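Methyltransferase-like protein 5 (Pyrococcus horikoshii, PDB 1WY7) binds S-adenosyl-L-homocysteine in a Rossmann-like methyltransferase fold and probably transfers methyl groups from S-adenosylmethionine to a nucleic acid, perhaps RNA. Local coordinates at residues Lys16-Lys22 / Asp81-Val87; Lys51-Leu56 / Val113-Asn119; Gly57-Gly61 / Val87-Leu92; Ser64-Leu69 / Asn91-Phe95. The contacts are given in a common frame with arbitrary orientation. Residues are numbered along the deposited sequence.

Contact 1. Residues Lys16-Lys22 / Asp81-Val87; sequences KGFKNPK and DKEAVDV. With SAH (S-adenosyl-L-homocysteine), chain E.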
# COMPACT_ATOMS: atom_id res chain seq x y z
N LYS A 16 -7.98 2.67 -13.61
CA LYS A 16 -8.35 1.35 -14.12
C LYS A 16 -7.99 0.25 -13.12
O LYS A 16 -6.99 0.37 -12.42
CB LYS A 16 -7.63 1.09 -15.45
CG LYS A 16 -8.14 1.96 -16.59
CD LYS A 16 -7.97 3.45 -16.28
CE LYS A 16 -8.85 4.34 -17.17
NZ LYS A 16 -8.42 4.34 -18.60
N GLY A 17 -8.80 -0.80 -13.05
CA GLY A 17 -8.55 -1.90 -12.13
C GLY A 17 -7.81 -3.05 -12.80
O GLY A 17 -7.37 -2.92 -13.95
N PHE A 18 -7.67 -4.17 -12.09
CA PHE A 18 -6.98 -5.35 -12.63
C PHE A 18 -7.71 -5.96 -13.82
O PHE A 18 -8.92 -6.10 -13.80
CB PHE A 18 -6.85 -6.43 -11.56
CG PHE A 18 -5.89 -6.10 -10.45
CD1 PHE A 18 -6.34 -5.45 -9.30
CD2 PHE A 18 -4.55 -6.45 -10.54
CE1 PHE A 18 -5.46 -5.17 -8.26
CE2 PHE A 18 -3.66 -6.16 -9.51
CZ PHE A 18 -4.11 -5.52 -8.36
N LYS A 19 -6.95 -6.34 -14.84
CA LYS A 19 -7.49 -6.97 -16.05
C LYS A 19 -8.16 -8.31 -15.71
O LYS A 19 -9.32 -8.55 -16.05
CB LYS A 19 -6.34 -7.22 -17.04
CG LYS A 19 -5.36 -8.34 -16.60
CD LYS A 19 -4.73 -8.10 -15.21
CE LYS A 19 -4.29 -9.43 -14.57
NZ LYS A 19 -3.65 -9.26 -13.22
N ASN A 20 -7.41 -9.19 -15.06
CA ASN A 20 -7.92 -10.49 -14.65
C ASN A 20 -7.30 -10.81 -13.30
O ASN A 20 -6.27 -11.49 -13.21
CB ASN A 20 -7.55 -11.58 -15.67
CG ASN A 20 -8.44 -12.81 -15.56
OD1 ASN A 20 -9.08 -13.04 -14.53
ND2 ASN A 20 -8.46 -13.62 -16.62
N PRO A 21 -7.93 -10.33 -12.22
CA PRO A 21 -7.47 -10.53 -10.85
C PRO A 21 -7.11 -11.96 -10.48
O PRO A 21 -7.90 -12.88 -10.67
CB PRO A 21 -8.64 -10.04 -10.01
CG PRO A 21 -9.33 -9.07 -10.89
CD PRO A 21 -9.27 -9.73 -12.23
N LYS A 22 -5.90 -12.13 -9.94
CA LYS A 22 -5.44 -13.44 -9.50
C LYS A 22 -5.74 -13.45 -8.00
O LYS A 22 -5.05 -12.82 -7.21
CB LYS A 22 -3.94 -13.57 -9.78
CG LYS A 22 -3.61 -13.49 -11.27
CD LYS A 22 -2.12 -13.33 -11.54
CE LYS A 22 -1.79 -13.56 -13.02
NZ LYS A 22 -2.56 -12.65 -13.92
N ASP A 81 3.43 -9.24 -10.45
CA ASP A 81 2.67 -9.58 -11.64
C ASP A 81 2.73 -8.57 -12.79
O ASP A 81 2.18 -7.47 -12.70
CB ASP A 81 1.22 -9.85 -11.24
CG ASP A 81 0.37 -10.33 -12.40
OD1 ASP A 81 -0.84 -10.51 -12.20
OD2 ASP A 81 0.92 -10.54 -13.51
N LYS A 82 3.38 -8.97 -13.88
CA LYS A 82 3.52 -8.13 -15.07
C LYS A 82 2.19 -7.59 -15.59
O LYS A 82 2.10 -6.43 -16.00
CB LYS A 82 4.21 -8.93 -16.18
CG LYS A 82 4.18 -8.28 -17.57
CD LYS A 82 4.76 -6.87 -17.57
CE LYS A 82 5.06 -6.38 -19.00
NZ LYS A 82 3.90 -6.54 -19.93
N GLU A 83 1.16 -8.44 -15.57
CA GLU A 83 -0.16 -8.03 -16.04
C GLU A 83 -0.75 -6.88 -15.24
O GLU A 83 -1.55 -6.10 -15.75
CB GLU A 83 -1.11 -9.22 -16.00
CG GLU A 83 -0.83 -10.24 -17.08
CD GLU A 83 -1.55 -11.55 -16.81
OE1 GLU A 83 -1.07 -12.33 -15.96
OE2 GLU A 83 -2.61 -11.77 -17.44
N ALA A 84 -0.34 -6.78 -13.98
CA ALA A 84 -0.80 -5.70 -13.12
C ALA A 84 -0.00 -4.45 -13.50
O ALA A 84 -0.53 -3.34 -13.51
CB ALA A 84 -0.58 -6.06 -11.65
N VAL A 85 1.28 -4.64 -13.80
CA VAL A 85 2.15 -3.54 -14.18
C VAL A 85 1.64 -2.85 -15.45
O VAL A 85 1.78 -1.64 -15.59
CB VAL A 85 3.60 -4.04 -14.38
CG1 VAL A 85 4.51 -2.90 -14.84
CG2 VAL A 85 4.11 -4.61 -13.06
N ASP A 86 1.04 -3.62 -16.37
CA ASP A 86 0.50 -3.02 -17.59
C ASP A 86 -0.52 -1.93 -17.24
O ASP A 86 -0.51 -0.85 -17.82
CB ASP A 86 -0.17 -4.06 -18.49
CG ASP A 86 0.79 -5.13 -18.98
OD1 ASP A 86 1.94 -4.79 -19.36
OD2 ASP A 86 0.40 -6.31 -19.00
N VAL A 87 -1.39 -2.24 -16.29
CA VAL A 87 -2.41 -1.31 -15.83
C VAL A 87 -1.75 -0.17 -15.07
O VAL A 87 -2.12 1.00 -15.22
CB VAL A 87 -3.43 -2.02 -14.89
CG1 VAL A 87 -4.49 -1.04 -14.39
CG2 VAL A 87 -4.08 -3.19 -15.62
N SAH E . -4.33 -2.32 -6.50
CA SAH E . -3.82 -2.13 -5.13
CB SAH E . -2.91 -3.33 -4.81
CG SAH E . -3.80 -4.36 -4.20
SD SAH E . -3.23 -5.99 -3.69
C SAH E . -3.15 -0.78 -5.10
O SAH E . -3.47 0.07 -5.99
OXT SAH E . -2.31 -0.64 -4.15
C5' SAH E . -1.46 -5.92 -3.59
C4' SAH E . -0.61 -6.51 -4.72
O4' SAH E . 0.40 -7.39 -4.15
C3' SAH E . -1.32 -7.44 -5.71
O3' SAH E . -1.50 -6.62 -6.88
C2' SAH E . -0.34 -8.58 -6.02
O2' SAH E . -0.08 -9.00 -7.34
C1' SAH E . 0.90 -8.17 -5.21
N9 SAH E . 1.66 -9.28 -4.65
C8 SAH E . 1.22 -10.47 -4.07
N7 SAH E . 2.20 -11.24 -3.66
C5 SAH E . 3.35 -10.53 -3.97
C6 SAH E . 4.74 -10.79 -3.78
N6 SAH E . 5.18 -11.91 -3.18
N1 SAH E . 5.67 -9.87 -4.22
C2 SAH E . 5.22 -8.74 -4.81
N3 SAH E . 3.93 -8.38 -5.04
C4 SAH E . 3.03 -9.32 -4.59
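Start at Lys16, where the loop that follows helix 6-13 comes up against helix 82-91. Its carbonyl O lies 3.5 Å from Val87 CG1, and its CB is 3.9 Å from the same methyl, while the rest of the side chain runs off along the surface. Gly17 repeats the contact through its own O, 3.5 Å from Val87 CG1, so one valine methyl is pressed against two successive carbonyls. Phe18 then turns its ring into the ligand site: CE2 packs on Ala84 CB at 3.8 Å, and the ring edge meets the ribose, with CZ 3.2 Å from O3' of S-adenosyl-L-homocysteine. Lys19 stretches along the helix start, its CE 3.5 Å from Glu83 CB and its NZ in a weakly hydrogen-bonded salt bridge to Asp81 OD1 at 3.2 Å. Further on, Lys22 reaches back, its NZ 2.5 Å from Glu83 OE1 and, more weakly, 3.2 Å from Asp81 OD1. Asp81 is also the helix N-cap, its OD2 accepting from Glu83 N at 3.0 Å, and its OD1 takes a further hydrogen bond from Gln27, a ligand-binding residue. Two lysines thus balance two acids in a salt-bridge network, and the charge pairing holds the loop to the helix N-terminus with Phe18 placed beside the ribose.

Contact 2. Residues Lys51-Leu56 / Val113-Asn119; sequences KVVADL and VDIVIMN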
# COMPACT_ATOMS: atom_id res chain seq x y z
N LYS A 51 9.39 13.16 -0.92
CA LYS A 51 10.00 11.93 -0.45
C LYS A 51 10.11 10.84 -1.52
O LYS A 51 9.35 10.83 -2.49
CB LYS A 51 9.20 11.37 0.73
CG LYS A 51 8.98 12.37 1.86
CD LYS A 51 10.25 12.60 2.66
CE LYS A 51 9.98 13.57 3.80
NZ LYS A 51 10.97 13.44 4.91
N VAL A 52 11.08 9.95 -1.34
CA VAL A 52 11.26 8.82 -2.25
C VAL A 52 10.38 7.74 -1.62
O VAL A 52 10.65 7.26 -0.52
CB VAL A 52 12.73 8.34 -2.30
CG1 VAL A 52 12.85 7.13 -3.21
CG2 VAL A 52 13.61 9.46 -2.82
N VAL A 53 9.32 7.37 -2.32
CA VAL A 53 8.37 6.38 -1.80
C VAL A 53 8.34 5.04 -2.52
O VAL A 53 8.36 4.98 -3.74
CB VAL A 53 6.92 6.94 -1.83
CG1 VAL A 53 5.95 5.91 -1.25
CG2 VAL A 53 6.85 8.25 -1.06
N ALA A 54 8.28 3.97 -1.73
CA ALA A 54 8.18 2.63 -2.29
C ALA A 54 6.76 2.15 -2.03
O ALA A 54 6.26 2.24 -0.91
CB ALA A 54 9.20 1.69 -1.62
N ASP A 55 6.11 1.66 -3.09
CA ASP A 55 4.75 1.14 -3.00
C ASP A 55 4.88 -0.38 -3.18
O ASP A 55 5.01 -0.87 -4.30
CB ASP A 55 3.90 1.76 -4.12
CG ASP A 55 2.46 1.30 -4.09
OD1 ASP A 55 1.67 1.75 -4.97
OD2 ASP A 55 2.09 0.49 -3.19
N LEU A 56 4.87 -1.12 -2.07
CA LEU A 56 5.01 -2.58 -2.11
C LEU A 56 3.68 -3.24 -2.44
O LEU A 56 2.67 -3.00 -1.76
CB LEU A 56 5.59 -3.08 -0.77
CG LEU A 56 7.12 -3.03 -0.62
CD1 LEU A 56 7.72 -1.84 -1.32
CD2 LEU A 56 7.48 -3.02 0.86
N VAL A 113 14.60 3.55 0.68
CA VAL A 113 13.71 4.65 0.35
C VAL A 113 13.40 5.46 1.61
O VAL A 113 13.80 5.06 2.71
CB VAL A 113 12.37 4.13 -0.21
CG1 VAL A 113 12.61 3.29 -1.46
CG2 VAL A 113 11.65 3.32 0.85
N ASP A 114 12.69 6.57 1.46
CA ASP A 114 12.31 7.41 2.60
C ASP A 114 11.06 6.87 3.28
O ASP A 114 10.98 6.83 4.52
CB ASP A 114 12.01 8.86 2.17
CG ASP A 114 13.25 9.61 1.70
OD1 ASP A 114 14.32 9.48 2.34
OD2 ASP A 114 13.14 10.36 0.70
N ILE A 115 10.08 6.47 2.48
CA ILE A 115 8.81 5.98 3.00
C ILE A 115 8.27 4.77 2.25
O ILE A 115 8.47 4.62 1.05
CB ILE A 115 7.70 7.11 2.95
CG1 ILE A 115 7.84 8.10 4.11
CG2 ILE A 115 6.31 6.50 3.05
CD1 ILE A 115 8.89 9.11 3.91
N VAL A 116 7.59 3.90 2.97
CA VAL A 116 6.94 2.76 2.35
C VAL A 116 5.44 2.91 2.58
O VAL A 116 5.00 3.23 3.68
CB VAL A 116 7.36 1.40 2.97
CG1 VAL A 116 6.42 0.33 2.46
CG2 VAL A 116 8.81 1.03 2.63
N ILE A 117 4.65 2.68 1.53
CA ILE A 117 3.20 2.68 1.65
C ILE A 117 2.81 1.36 1.01
O ILE A 117 3.42 0.95 0.02
CB ILE A 117 2.54 3.85 0.91
CG1 ILE A 117 2.85 3.80 -0.59
CG2 ILE A 117 3.01 5.16 1.54
CD1 ILE A 117 2.28 4.98 -1.39
N MSE A 118 1.83 0.67 1.58
CA MSE A 118 1.42 -0.59 1.01
C MSE A 118 0.07 -1.11 1.48
O MSE A 118 -0.36 -0.85 2.61
CB MSE A 118 2.50 -1.67 1.28
CG MSE A 118 2.84 -1.93 2.76
SE MSE A 118 4.16 -3.18 2.97
CE MSE A 118 4.06 -3.48 4.70
N ASN A 119 -0.58 -1.84 0.58
CA ASN A 119 -1.85 -2.51 0.81
C ASN A 119 -1.44 -3.94 0.46
O ASN A 119 -1.80 -4.46 -0.59
CB ASN A 119 -2.92 -2.00 -0.17
CG ASN A 119 -4.26 -2.69 0.01
OD1 ASN A 119 -5.19 -2.44 -0.76
ND2 ASN A 119 -4.38 -3.54 1.02
O HOH W 1 0.06 -1.65 -2.39
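Strands 52-56 and 115-118 run parallel at the middle of the sheet, and nearly every backbone group facing the gap has a partner. Val52 N donates to Asp114 OD2 (2.9 Å), a side chain standing in for a strand carbonyl. Val52 O accepts twice, from Asp114 N at 2.9 Å and from Ile115 N at 3.2 Å. Regular parallel pairing follows: Ala54 N to Ile115 O at 2.9 Å, Ile117 N to Ala54 O at 3.0 Å, and a longer, more bent bond from Leu56 N to Ile117 O at 3.3 Å. Beyond this the direct bonding stops, Leu56 O and Asn119 N being 4.2 Å apart, and a water bridges them, 3.0 Å from Leu56 O and accepting from Asn119 N at 3.0 Å. Val53 and Asp55 bond outward to strand 74-79. Among the side chains, Asp55 OD1 pairs with Ser64, and Asn119 is held by Thr30 and Tyr28. Backbone pairing is therefore met deep in the sheet and passes to water at the C-terminal strand ends, where Asn119 lines the ligand pocket, as expected of a Rossmann-like methyltransferase.

Contact 3. Residues Gly57-Gly61 / Val87-Leu92; sequences GAGTG and VLIENL. With SAH (S-adenosyl-L-homocysteine), chain E.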
# COMPACT_ATOMS: atom_id res chain seq x y z
N GLY A 57 3.70 -4.07 -3.48
CA GLY A 57 2.48 -4.72 -3.95
C GLY A 57 1.66 -3.64 -4.63
O GLY A 57 0.45 -3.52 -4.41
N ALA A 58 2.33 -2.84 -5.46
CA ALA A 58 1.71 -1.71 -6.16
C ALA A 58 0.45 -2.00 -6.97
O ALA A 58 -0.40 -1.12 -7.16
CB ALA A 58 2.75 -1.01 -7.05
N GLY A 59 0.32 -3.23 -7.46
CA GLY A 59 -0.85 -3.61 -8.23
C GLY A 59 -1.17 -2.66 -9.38
O GLY A 59 -0.36 -2.48 -10.30
N THR A 60 -2.37 -2.06 -9.33
CA THR A 60 -2.79 -1.12 -10.37
C THR A 60 -2.23 0.28 -10.16
O THR A 60 -2.41 1.15 -11.02
CB THR A 60 -4.33 -1.00 -10.49
OG1 THR A 60 -4.88 -0.51 -9.26
CG2 THR A 60 -4.94 -2.34 -10.82
N GLY A 61 -1.58 0.51 -9.03
CA GLY A 61 -1.00 1.82 -8.76
C GLY A 61 -1.84 2.87 -8.05
O GLY A 61 -1.51 4.05 -8.10
N VAL A 87 -1.39 -2.24 -16.29
CA VAL A 87 -2.41 -1.31 -15.83
C VAL A 87 -1.75 -0.17 -15.07
O VAL A 87 -2.12 1.00 -15.22
CB VAL A 87 -3.43 -2.02 -14.89
CG1 VAL A 87 -4.49 -1.04 -14.39
CG2 VAL A 87 -4.08 -3.19 -15.62
N LEU A 88 -0.77 -0.53 -14.23
CA LEU A 88 -0.03 0.43 -13.42
C LEU A 88 0.58 1.53 -14.30
O LEU A 88 0.40 2.72 -14.03
CB LEU A 88 1.08 -0.31 -12.66
CG LEU A 88 2.12 0.31 -11.71
CD1 LEU A 88 2.91 1.40 -12.40
CD2 LEU A 88 1.45 0.83 -10.49
N ILE A 89 1.28 1.13 -15.35
CA ILE A 89 1.93 2.08 -16.25
C ILE A 89 0.93 3.04 -16.89
O ILE A 89 1.19 4.23 -17.01
CB ILE A 89 2.69 1.36 -17.37
CG1 ILE A 89 3.63 0.32 -16.76
CG2 ILE A 89 3.47 2.36 -18.20
CD1 ILE A 89 4.55 0.85 -15.72
N GLU A 90 -0.21 2.51 -17.30
CA GLU A 90 -1.21 3.36 -17.91
C GLU A 90 -1.80 4.32 -16.89
O GLU A 90 -1.99 5.50 -17.18
CB GLU A 90 -2.32 2.53 -18.56
CG GLU A 90 -3.12 3.34 -19.56
CD GLU A 90 -4.32 2.59 -20.10
OE1 GLU A 90 -4.14 1.42 -20.50
OE2 GLU A 90 -5.43 3.17 -20.15
N ASN A 91 -2.08 3.82 -15.69
CA ASN A 91 -2.65 4.67 -14.65
C ASN A 91 -1.73 5.83 -14.25
O ASN A 91 -2.21 6.94 -14.01
CB ASN A 91 -3.00 3.84 -13.41
CG ASN A 91 -4.32 3.10 -13.56
OD1 ASN A 91 -5.22 3.56 -14.24
ND2 ASN A 91 -4.44 1.95 -12.90
N LEU A 92 -0.42 5.59 -14.20
CA LEU A 92 0.54 6.63 -13.83
C LEU A 92 1.09 7.40 -15.03
O LEU A 92 2.11 8.09 -14.93
CB LEU A 92 1.73 6.02 -13.07
CG LEU A 92 1.50 5.23 -11.78
CD1 LEU A 92 2.82 5.14 -11.01
CD2 LEU A 92 0.46 5.90 -10.92
N SAH E . -4.33 -2.32 -6.50
CA SAH E . -3.82 -2.13 -5.13
CB SAH E . -2.91 -3.33 -4.81
CG SAH E . -3.80 -4.36 -4.20
SD SAH E . -3.23 -5.99 -3.69
C SAH E . -3.15 -0.78 -5.10
O SAH E . -3.47 0.07 -5.99
OXT SAH E . -2.31 -0.64 -4.15
C5' SAH E . -1.46 -5.92 -3.59
C4' SAH E . -0.61 -6.51 -4.72
O4' SAH E . 0.40 -7.39 -4.15
C3' SAH E . -1.32 -7.44 -5.71
O3' SAH E . -1.50 -6.62 -6.88
C2' SAH E . -0.34 -8.58 -6.02
O2' SAH E . -0.08 -9.00 -7.34
C1' SAH E . 0.90 -8.17 -5.21
N9 SAH E . 1.66 -9.28 -4.65
C8 SAH E . 1.22 -10.47 -4.07
N7 SAH E . 2.20 -11.24 -3.66
C5 SAH E . 3.35 -10.53 -3.97
C6 SAH E . 4.74 -10.79 -3.78
N6 SAH E . 5.18 -11.91 -3.18
N1 SAH E . 5.67 -9.87 -4.22
C2 SAH E . 5.22 -8.74 -4.81
N3 SAH E . 3.93 -8.38 -5.04
C4 SAH E . 3.03 -9.32 -4.59
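Val87 opens the helical side of this contact, its CG1 resting 3.8 Å from Thr60 CG2. One residue on, Leu88 lies closest to the loop backbone: its CA is 4.4 Å from that of Thr60, close enough for a CA-H...O contact to Thr60 O at 3.5 Å. Its CB sits 3.5 Å from Gly59 O, and its CD2 reaches Ala58 CB at 4.1 Å. Asn91, a helical turn beyond Val87, supplies the one hydrogen bond across the interface, ND2 to Thr60 O at 2.9 Å, while its OD1 accepts from Lys16 N. Leu92 finishes the packing, CD2 lying 3.9 Å from Gly61 O. The loop gripped in this way is the glycine-rich GAGTG turn after strand 52-56, with a type II' turn from Ala58 to Gly61 closed by Gly61 N to Ala58 O at 2.7 Å. A CB on Gly57 or Gly59 would collide with S-adenosyl-L-homocysteine, and the positive phi of both favours glycine too. Thr60 OG1 takes a weak hydrogen bond from the ligand amino N at 3.3 Å, so Thr60 faces the ligand with its hydroxyl and is tied to the helix through its carbonyl.

Contact 4. Residues Ser64-Leu69 / Asn91-Phe95; sequences SYGALL and NLGEF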
# COMPACT_ATOMS: atom_id res chain seq x y z
N SER A 64 0.31 4.55 -5.41
CA SER A 64 1.40 5.22 -6.11
C SER A 64 0.92 6.52 -6.74
O SER A 64 1.57 7.56 -6.62
CB SER A 64 1.95 4.32 -7.21
OG SER A 64 2.58 3.18 -6.68
N TYR A 65 -0.22 6.43 -7.42
CA TYR A 65 -0.81 7.59 -8.08
C TYR A 65 -1.11 8.70 -7.06
O TYR A 65 -0.74 9.86 -7.26
CB TYR A 65 -2.10 7.16 -8.81
CG TYR A 65 -2.75 8.24 -9.63
CD1 TYR A 65 -3.71 9.09 -9.07
CD2 TYR A 65 -2.43 8.41 -10.97
CE1 TYR A 65 -4.34 10.07 -9.84
CE2 TYR A 65 -3.05 9.38 -11.75
CZ TYR A 65 -4.00 10.21 -11.17
OH TYR A 65 -4.64 11.15 -11.94
N GLY A 66 -1.75 8.31 -5.95
CA GLY A 66 -2.08 9.26 -4.90
C GLY A 66 -0.84 9.94 -4.34
O GLY A 66 -0.85 11.16 -4.11
N ALA A 67 0.21 9.17 -4.13
CA ALA A 67 1.46 9.70 -3.59
C ALA A 67 2.04 10.73 -4.55
O ALA A 67 2.44 11.82 -4.14
CB ALA A 67 2.48 8.58 -3.36
N LEU A 68 2.10 10.38 -5.84
CA LEU A 68 2.61 11.29 -6.85
C LEU A 68 1.74 12.53 -6.86
O LEU A 68 2.23 13.66 -6.90
CB LEU A 68 2.58 10.66 -8.25
CG LEU A 68 3.74 9.81 -8.80
CD1 LEU A 68 5.09 10.45 -8.47
CD2 LEU A 68 3.65 8.45 -8.23
N LEU A 69 0.43 12.31 -6.83
CA LEU A 69 -0.56 13.38 -6.83
C LEU A 69 -0.30 14.31 -5.64
O LEU A 69 -0.47 15.53 -5.73
CB LEU A 69 -1.96 12.77 -6.73
CG LEU A 69 -3.18 13.55 -7.20
CD1 LEU A 69 -3.36 14.78 -6.33
CD2 LEU A 69 -3.02 13.93 -8.67
N ASN A 91 -2.08 3.82 -15.69
CA ASN A 91 -2.65 4.67 -14.65
C ASN A 91 -1.73 5.83 -14.25
O ASN A 91 -2.21 6.94 -14.01
CB ASN A 91 -3.00 3.84 -13.41
CG ASN A 91 -4.32 3.10 -13.56
OD1 ASN A 91 -5.22 3.56 -14.24
ND2 ASN A 91 -4.44 1.95 -12.90
N LEU A 92 -0.42 5.59 -14.20
CA LEU A 92 0.54 6.63 -13.83
C LEU A 92 1.09 7.40 -15.03
O LEU A 92 2.11 8.09 -14.93
CB LEU A 92 1.73 6.02 -13.07
CG LEU A 92 1.50 5.23 -11.78
CD1 LEU A 92 2.82 5.14 -11.01
CD2 LEU A 92 0.46 5.90 -10.92
N GLY A 93 0.42 7.26 -16.17
CA GLY A 93 0.84 7.94 -17.38
C GLY A 93 1.17 9.42 -17.25
O GLY A 93 2.11 9.88 -17.86
N GLU A 94 0.41 10.15 -16.46
CA GLU A 94 0.66 11.58 -16.31
C GLU A 94 1.85 11.94 -15.42
O GLU A 94 2.21 13.11 -15.30
CB GLU A 94 -0.61 12.26 -15.80
CG GLU A 94 -1.29 11.48 -14.69
CD GLU A 94 -2.66 12.02 -14.35
OE1 GLU A 94 -2.75 13.19 -13.92
OE2 GLU A 94 -3.65 11.27 -14.51
N PHE A 95 2.48 10.94 -14.81
CA PHE A 95 3.64 11.20 -13.97
C PHE A 95 4.86 10.54 -14.57
O PHE A 95 5.81 10.21 -13.87
CB PHE A 95 3.40 10.68 -12.56
CG PHE A 95 2.32 11.42 -11.83
CD1 PHE A 95 1.06 10.87 -11.69
CD2 PHE A 95 2.57 12.68 -11.30
CE1 PHE A 95 0.04 11.56 -11.03
CE2 PHE A 95 1.56 13.38 -10.64
CZ PHE A 95 0.29 12.82 -10.51
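Tyr65 and Phe95 set the geometry here, one on helix 62-69 and the other next to the 3-10 segment 93-94. With chi1 at t, Tyr65 leaves its helix sideways and swings its ring over toward the turn, where OH donates to Glu94 OE2 at 2.8 Å. Glu94 meets it with chi1 at p and chi2 at t, an extended carboxylate arm rising from the 3-10 turn. Phe95, at chi1 m, drives its ring back at the helix: its edge addresses the face of Tyr65 in a T-shaped stack, centroids 5.6 Å apart and planes at 82°, with Phe95 CE1 3.8 Å from Tyr65 CE2. One face of that same phenyl receives Leu68 CB in a CH-pi contact, 3.5 Å from the ring centroid and almost on its normal, and Leu69 CD2 touches Phe95 CZ at 3.9 Å. Leu92, m at chi1 and t at chi2, extends its branches toward the helix, so that CD2 lies 3.5 Å from Tyr65 CB while CD1 lies 4.0 Å from Ser64 CB. Ser64 spends its hydroxyl on Asp55. Underneath is strand 74-79, touched by Ser64 and Leu68 at Val75. The contact joins helix 62-69 to the end of helix 82-91 and the turn after it, over the parallel part of the sheet, the layering that right-handed beta-alpha-beta crossovers give a Rossmann-like methyltransferase.

Loop 16-22 of contact 1 comes first in the chain. Strand 52-56, the glycine loop 57-61 and helix 62-69 then follow one another, so contacts 2, 3 and 4 take up successive pieces of the first beta-alpha unit. Helix 82-91 serves contacts 1 and 3, which share Val87, and its end passes Asn91 and Leu92 on to contact 4; strand 115-118 returns last, for contact 2. Between centres, contacts 1 and 3, both touching the ligand, lie about 8 Å apart, and contacts 3 and 4 about 9 Å. The centre of contact 2 is about 20 Å from that of contact 1, but Asp55 and Ser64 link contacts 2 and 4. Together they connect central strands, helical layer and ligand pocket.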